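Local coordinates for fiber protein (Human adenovirus 21, PDB 3L88) that attaches the virus to its host cell through its C-terminal knob, the part described here, which binds the receptor CD46, at residues M153-T158 and V163-Q168; I24-D29 and Q71-F76. All coordinates share one frame; numbering follows the deposited sequence.

Contact 1 (M153-T158 and V163-Q168)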
loop_
_atom_site.group_PDB
_atom_site.type_symbol
_atom_site.label_atom_id
_atom_site.label_comp_id
_atom_site.label_asym_id
_atom_site.label_seq_id
_atom_site.Cartn_x
_atom_site.Cartn_y
_atom_site.Cartn_z
ATOM N N MET C 153 -13.124 -8.141 -2.781
ATOM C CA MET C 153 -14.515 -7.732 -2.602
ATOM C C MET C 153 -14.955 -7.939 -1.159
ATOM O O MET C 153 -14.830 -9.036 -0.613
ATOM C CB MET C 153 -15.445 -8.490 -3.550
ATOM C CG MET C 153 -16.782 -7.793 -3.775
ATOM S SD MET C 153 -18.126 -8.918 -4.208
ATOM C CE MET C 153 -17.385 -9.837 -5.559
ATOM N N LEU C 154 -15.453 -6.873 -0.539
ATOM C CA LEU C 154 -15.914 -6.947 0.842
ATOM C C LEU C 154 -17.431 -7.094 0.928
ATOM O O LEU C 154 -18.183 -6.323 0.319
ATOM C CB LEU C 154 -15.445 -5.725 1.632
ATOM C CG LEU C 154 -13.930 -5.531 1.727
ATOM C CD1 LEU C 154 -13.616 -4.207 2.393
ATOM C CD2 LEU C 154 -13.273 -6.685 2.468
ATOM N N ASN C 155 -17.869 -8.101 1.679
ATOM C CA ASN C 155 -19.288 -8.368 1.853
ATOM C C ASN C 155 -20.016 -8.481 0.519
ATOM O O ASN C 155 -19.740 -9.381 -0.275
ATOM C CB ASN C 155 -19.921 -7.296 2.739
ATOM C CG ASN C 155 -19.347 -7.300 4.150
ATOM O OD1 ASN C 155 -18.943 -8.345 4.668
ATOM N ND2 ASN C 155 -19.297 -6.129 4.774
ATOM N N SER C 156 -20.954 -7.572 0.277
ATOM C CA SER C 156 -21.651 -7.508 -1.007
ATOM C C SER C 156 -22.541 -8.719 -1.305
ATOM O O SER C 156 -23.674 -8.563 -1.751
ATOM C CB SER C 156 -20.662 -7.294 -2.152
ATOM O OG SER C 156 -21.321 -7.415 -3.402
ATOM N N ARG C 157 -22.021 -9.919 -1.070
ATOM C CA ARG C 157 -22.709 -11.143 -1.466
ATOM C C ARG C 157 -22.924 -12.065 -0.271
ATOM O O ARG C 157 -22.028 -12.244 0.550
ATOM C CB ARG C 157 -21.890 -11.876 -2.532
ATOM C CG ARG C 157 -22.636 -12.983 -3.255
ATOM C CD ARG C 157 -23.629 -12.409 -4.257
ATOM N NE ARG C 157 -22.993 -11.500 -5.210
ATOM C CZ ARG C 157 -23.125 -10.177 -5.190
ATOM N NH1 ARG C 157 -23.866 -9.594 -4.258
ATOM N NH2 ARG C 157 -22.509 -9.434 -6.099
ATOM N N THR C 158 -24.110 -12.659 -0.182
ATOM C CA THR C 158 -24.318 -13.796 0.712
ATOM C C THR C 158 -24.671 -15.068 -0.062
ATOM O O THR C 158 -25.044 -15.013 -1.236
ATOM C CB THR C 158 -25.406 -13.517 1.763
ATOM O OG1 THR C 158 -25.471 -14.612 2.682
ATOM C CG2 THR C 158 -26.767 -13.345 1.101
ATOM N N VAL C 163 -24.312 -16.371 6.811
ATOM C CA VAL C 163 -23.289 -15.407 6.425
ATOM C C VAL C 163 -23.613 -14.010 6.949
ATOM O O VAL C 163 -24.662 -13.444 6.639
ATOM C CB VAL C 163 -23.089 -15.347 4.900
ATOM C CG1 VAL C 163 -22.117 -14.236 4.544
ATOM C CG2 VAL C 163 -22.582 -16.679 4.381
ATOM N N ALA C 164 -22.706 -13.466 7.750
ATOM C CA ALA C 164 -22.835 -12.101 8.233
ATOM C C ALA C 164 -21.804 -11.178 7.574
ATOM O O ALA C 164 -22.087 -10.008 7.308
ATOM C CB ALA C 164 -22.704 -12.067 9.747
ATOM N N TYR C 165 -20.619 -11.714 7.297
ATOM C CA TYR C 165 -19.567 -10.956 6.622
ATOM C C TYR C 165 -18.895 -11.808 5.554
ATOM O O TYR C 165 -18.991 -13.031 5.577
ATOM C CB TYR C 165 -18.521 -10.472 7.625
ATOM C CG TYR C 165 -19.107 -9.836 8.862
ATOM C CD1 TYR C 165 -19.386 -8.477 8.902
ATOM C CD2 TYR C 165 -19.366 -10.593 10.001
ATOM C CE1 TYR C 165 -19.927 -7.892 10.035
ATOM C CE2 TYR C 165 -19.906 -10.017 11.137
ATOM C CZ TYR C 165 -20.184 -8.667 11.146
ATOM O OH TYR C 165 -20.710 -8.093 12.276
ATOM N N ALA C 166 -18.210 -11.158 4.621
ATOM C CA ALA C 166 -17.506 -11.878 3.562
ATOM C C ALA C 166 -16.288 -11.115 3.058
ATOM O O ALA C 166 -16.325 -9.891 2.927
ATOM C CB ALA C 166 -18.447 -12.186 2.411
ATOM N N ILE C 167 -15.218 -11.852 2.776
ATOM C CA ILE C 167 -14.045 -11.303 2.098
ATOM C C ILE C 167 -13.659 -12.203 0.926
ATOM O O ILE C 167 -13.444 -13.405 1.091
ATOM C CB ILE C 167 -12.840 -11.186 3.062
ATOM C CG1 ILE C 167 -13.259 -10.476 4.355
ATOM C CG2 ILE C 167 -11.677 -10.486 2.378
ATOM C CD1 ILE C 167 -12.133 -10.235 5.328
ATOM N N GLN C 168 -13.584 -11.621 -0.263
ATOM C CA GLN C 168 -13.221 -12.380 -1.450
ATOM C C GLN C 168 -11.944 -11.854 -2.100
ATOM O O GLN C 168 -11.863 -10.682 -2.465
ATOM C CB GLN C 168 -14.365 -12.369 -2.460
ATOM C CG GLN C 168 -14.056 -13.119 -3.746
ATOM C CD GLN C 168 -15.128 -12.934 -4.796
ATOM O OE1 GLN C 168 -14.996 -12.099 -5.690
ATOM N NE2 GLN C 168 -16.208 -13.700 -4.682
#

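Contact 2 (I24-D29 and Q71-F76)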
loop_
_atom_site.group_PDB
_atom_site.type_symbol
_atom_site.label_atom_id
_atom_site.label_comp_id
_atom_site.label_asym_id
_atom_site.label_seq_id
_atom_site.Cartn_x
_atom_site.Cartn_y
_atom_site.Cartn_z
ATOM N N ILE C 24 -8.125 -23.842 -4.131
ATOM C CA ILE C 24 -8.154 -23.026 -5.334
ATOM C C ILE C 24 -9.065 -23.635 -6.401
ATOM O O ILE C 24 -9.912 -22.949 -6.968
ATOM C CB ILE C 24 -6.733 -22.844 -5.903
ATOM C CG1 ILE C 24 -5.896 -21.990 -4.947
ATOM C CG2 ILE C 24 -6.783 -22.255 -7.312
ATOM C CD1 ILE C 24 -4.401 -22.119 -5.154
ATOM N N VAL C 25 -8.891 -24.926 -6.663
ATOM C CA VAL C 25 -9.745 -25.638 -7.608
ATOM C C VAL C 25 -10.995 -26.144 -6.905
ATOM O O VAL C 25 -10.927 -27.059 -6.089
ATOM C CB VAL C 25 -9.008 -26.824 -8.255
ATOM C CG1 VAL C 25 -9.969 -27.662 -9.097
ATOM C CG2 VAL C 25 -7.842 -26.321 -9.095
ATOM N N GLU C 26 -12.135 -25.545 -7.237
ATOM C CA GLU C 26 -13.382 -25.788 -6.516
ATOM C C GLU C 26 -13.572 -27.241 -6.076
ATOM O O GLU C 26 -13.796 -27.510 -4.901
ATOM C CB GLU C 26 -14.577 -25.336 -7.357
ATOM C CG GLU C 26 -15.721 -24.759 -6.545
ATOM C CD GLU C 26 -15.374 -23.412 -5.947
ATOM O OE1 GLU C 26 -14.715 -22.608 -6.643
ATOM O OE2 GLU C 26 -15.754 -23.159 -4.781
ATOM N N ASN C 27 -13.475 -28.172 -7.022
ATOM C CA ASN C 27 -13.946 -29.538 -6.806
ATOM C C ASN C 27 -12.842 -30.533 -6.459
ATOM O O ASN C 27 -12.949 -31.723 -6.747
ATOM C CB ASN C 27 -14.737 -30.031 -8.024
ATOM C CG ASN C 27 -13.840 -30.507 -9.156
ATOM O OD1 ASN C 27 -14.298 -31.182 -10.078
ATOM N ND2 ASN C 27 -12.558 -30.169 -9.084
ATOM N N THR C 28 -11.785 -30.032 -5.831
ATOM C CA THR C 28 -10.647 -30.844 -5.418
ATOM C C THR C 28 -10.941 -31.574 -4.109
ATOM O O THR C 28 -11.761 -31.125 -3.311
ATOM C CB THR C 28 -9.413 -29.953 -5.224
ATOM O OG1 THR C 28 -8.308 -30.740 -4.768
ATOM C CG2 THR C 28 -9.709 -28.869 -4.204
ATOM N N ASP C 29 -10.268 -32.701 -3.891
ATOM C CA ASP C 29 -10.420 -33.450 -2.649
ATOM C C ASP C 29 -9.491 -32.915 -1.565
ATOM O O ASP C 29 -9.825 -32.943 -0.384
ATOM C CB ASP C 29 -10.154 -34.938 -2.877
ATOM N N GLN C 71 -9.649 -17.550 -7.235
ATOM C CA GLN C 71 -10.639 -16.891 -6.392
ATOM C C GLN C 71 -10.810 -17.625 -5.071
ATOM O O GLN C 71 -11.142 -18.809 -5.052
ATOM C CB GLN C 71 -11.983 -16.805 -7.117
ATOM C CG GLN C 71 -12.931 -15.756 -6.553
ATOM C CD GLN C 71 -14.317 -15.809 -7.189
ATOM O OE1 GLN C 71 -15.116 -16.697 -6.889
ATOM N NE2 GLN C 71 -14.610 -14.844 -8.056
ATOM N N LEU C 72 -10.592 -16.915 -3.969
ATOM C CA LEU C 72 -10.857 -17.459 -2.644
ATOM C C LEU C 72 -11.945 -16.648 -1.946
ATOM O O LEU C 72 -11.779 -15.452 -1.709
ATOM C CB LEU C 72 -9.579 -17.466 -1.802
ATOM C CG LEU C 72 -8.364 -18.180 -2.402
ATOM C CD1 LEU C 72 -7.148 -18.076 -1.482
ATOM C CD2 LEU C 72 -8.695 -19.633 -2.702
ATOM N N ARG C 73 -13.065 -17.298 -1.643
ATOM C CA ARG C 73 -14.169 -16.654 -0.928
ATOM C C ARG C 73 -14.187 -17.070 0.539
ATOM O O ARG C 73 -14.256 -18.258 0.858
ATOM C CB ARG C 73 -15.510 -17.013 -1.571
ATOM C CG ARG C 73 -15.720 -16.424 -2.956
ATOM C CD ARG C 73 -17.030 -16.895 -3.559
ATOM N NE ARG C 73 -17.135 -18.350 -3.539
ATOM C CZ ARG C 73 -16.588 -19.154 -4.449
ATOM N NH1 ARG C 73 -15.899 -18.640 -5.463
ATOM N NH2 ARG C 73 -16.729 -20.470 -4.348
ATOM N N LEU C 74 -14.104 -16.090 1.432
ATOM C CA LEU C 74 -14.213 -16.364 2.855
ATOM C C LEU C 74 -15.539 -15.832 3.380
ATOM O O LEU C 74 -15.894 -14.684 3.135
ATOM C CB LEU C 74 -13.055 -15.732 3.629
ATOM C CG LEU C 74 -11.623 -15.794 3.087
ATOM C CD1 LEU C 74 -10.629 -15.748 4.243
ATOM C CD2 LEU C 74 -11.378 -17.022 2.232
ATOM N N TYR C 75 -16.273 -16.680 4.090
ATOM C CA TYR C 75 -17.532 -16.280 4.701
ATOM C C TYR C 75 -17.452 -16.439 6.213
ATOM O O TYR C 75 -16.891 -17.416 6.716
ATOM C CB TYR C 75 -18.688 -17.119 4.146
ATOM C CG TYR C 75 -18.870 -16.994 2.646
ATOM C CD1 TYR C 75 -19.428 -15.847 2.087
ATOM C CD2 TYR C 75 -18.485 -18.021 1.791
ATOM C CE1 TYR C 75 -19.598 -15.728 0.725
ATOM C CE2 TYR C 75 -18.648 -17.910 0.424
ATOM C CZ TYR C 75 -19.206 -16.761 -0.104
ATOM O OH TYR C 75 -19.382 -16.642 -1.462
ATOM N N PHE C 76 -18.018 -15.476 6.933
ATOM C CA PHE C 76 -17.984 -15.486 8.389
ATOM C C PHE C 76 -19.384 -15.350 8.966
ATOM O O PHE C 76 -20.215 -14.615 8.433
ATOM C CB PHE C 76 -17.102 -14.350 8.916
ATOM C CG PHE C 76 -15.721 -14.336 8.333
ATOM C CD1 PHE C 76 -14.662 -14.916 9.016
ATOM C CD2 PHE C 76 -15.478 -13.739 7.101
ATOM C CE1 PHE C 76 -13.384 -14.893 8.488
ATOM C CE2 PHE C 76 -14.206 -13.723 6.561
ATOM C CZ PHE C 76 -13.155 -14.303 7.256
#

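Contact 1 (M153-T158 and V163-Q168)
The beta hairpin of strands 145-154 and 165-174 reaches the end of its regular ladder here, and Asn155 facing Ala166 illustrates how a side chain can take over from backbone where a ladder ends. The last regular rungs are Met153 with Gln168, a hydrogen-bonded pair whose Met153 N lies 2.9 Å from Gln168 O, and then the non-hydrogen-bonded Leu154 with Ile167. Beyond them Asn155 N gives a nearly straight bond to Ala166 O (2.7 Å, 169°), while Ala166 N, in the plane of the amide carbonyl, is received by Asn155 OD1 at 2.9 Å. With CG beside its own backbone N (chi1 -63°), Asn155 presents donor and acceptor to the same residue; ND2 is bound by the carbonyls of Tyr118 and Pro113, which fixes the amide's rotation. On one face Met153 and Gln168 run side by side, the thioether bent so that CE reaches Gln168 OE1 (3.3 Å). On the other, Leu154 CD2 meets Ile167 CG2 at 4.1 Å, both side chains also touching Tyr195. Nearer the loop, Thr158 OG1 slides past Val163 CB at 3.3 Å. Across the other edge of 165-174, Ala164 and Tyr165 both face Phe76, a classic beta bulge; the contact itself is the loop end of an antiparallel beta hairpin.

Contact 2 (I24-D29 and Q71-F76)
Glu26 and Arg73 meet at about a right angle, the carboxylate of a surface turn reaching the guanidinium of a strand residue, in a salt bridge that shows how a loop and a sheet can meet through one charged pair and a small apolar touch. Glu26 OE2 approaches the edge of the guanidinium near its plane and lies 2.9 Å from Arg73 NH2, and the two flat groups are only 22° apart. The contact is one-pronged: Glu26 OE1 stays 3.7 Å from that same Arg73 NH2, and the hydrogen bond itself is weak, bent to 127° at the proton. The Glu26 chain folds at chi2, and Arg73, extended at first, turns at chi3 (-53°), which brings NH2 to the carboxylate. On NH1 of the same group Gln71 OE1 accepts a weak hydrogen bond, while Gln71 NE2 bonds to Glu170 OE1. Apart from this polar pair, Ile24 CG1 rests against Leu72 CD2 at 4.3 Å, a modest apolar touch between two buried side chains. A type I turn from Val25 to Thr28 carries Glu26, and the Asp32 carboxylate accepts the N-H groups of Ile24, just before the turn, and of Val25, its first residue. Leu72 packs on Leu35 of strand 33-42 and Ile24 on Val59, whereas Arg73 lies against Gln168 of strand 165-174, and the turn sits beside strand 67-76, one of the two outermost strands of its sheet within this chain.

In the fold
From the N terminus the chain first passes through 24-29, in the loop between strands 11-13 and 33-42. Contact 2 closes when strand 67-76 returns to that loop, enclosing 41 residues that include strands 33-42 and 45-54 of the other sheet. Contact 1 follows in series: strand 145-154 ends, and after ten residues the chain returns as strand 165-174, so the two loops neither nest nor cross. They meet through the sheet, since strands 67-76 and 165-174 are neighbours, probably hydrogen-bonded at Leu74 with Ile167 and at Phe76 with Ala164. Thus one long-range and one local closure meet along the same four-stranded sheet of the knob.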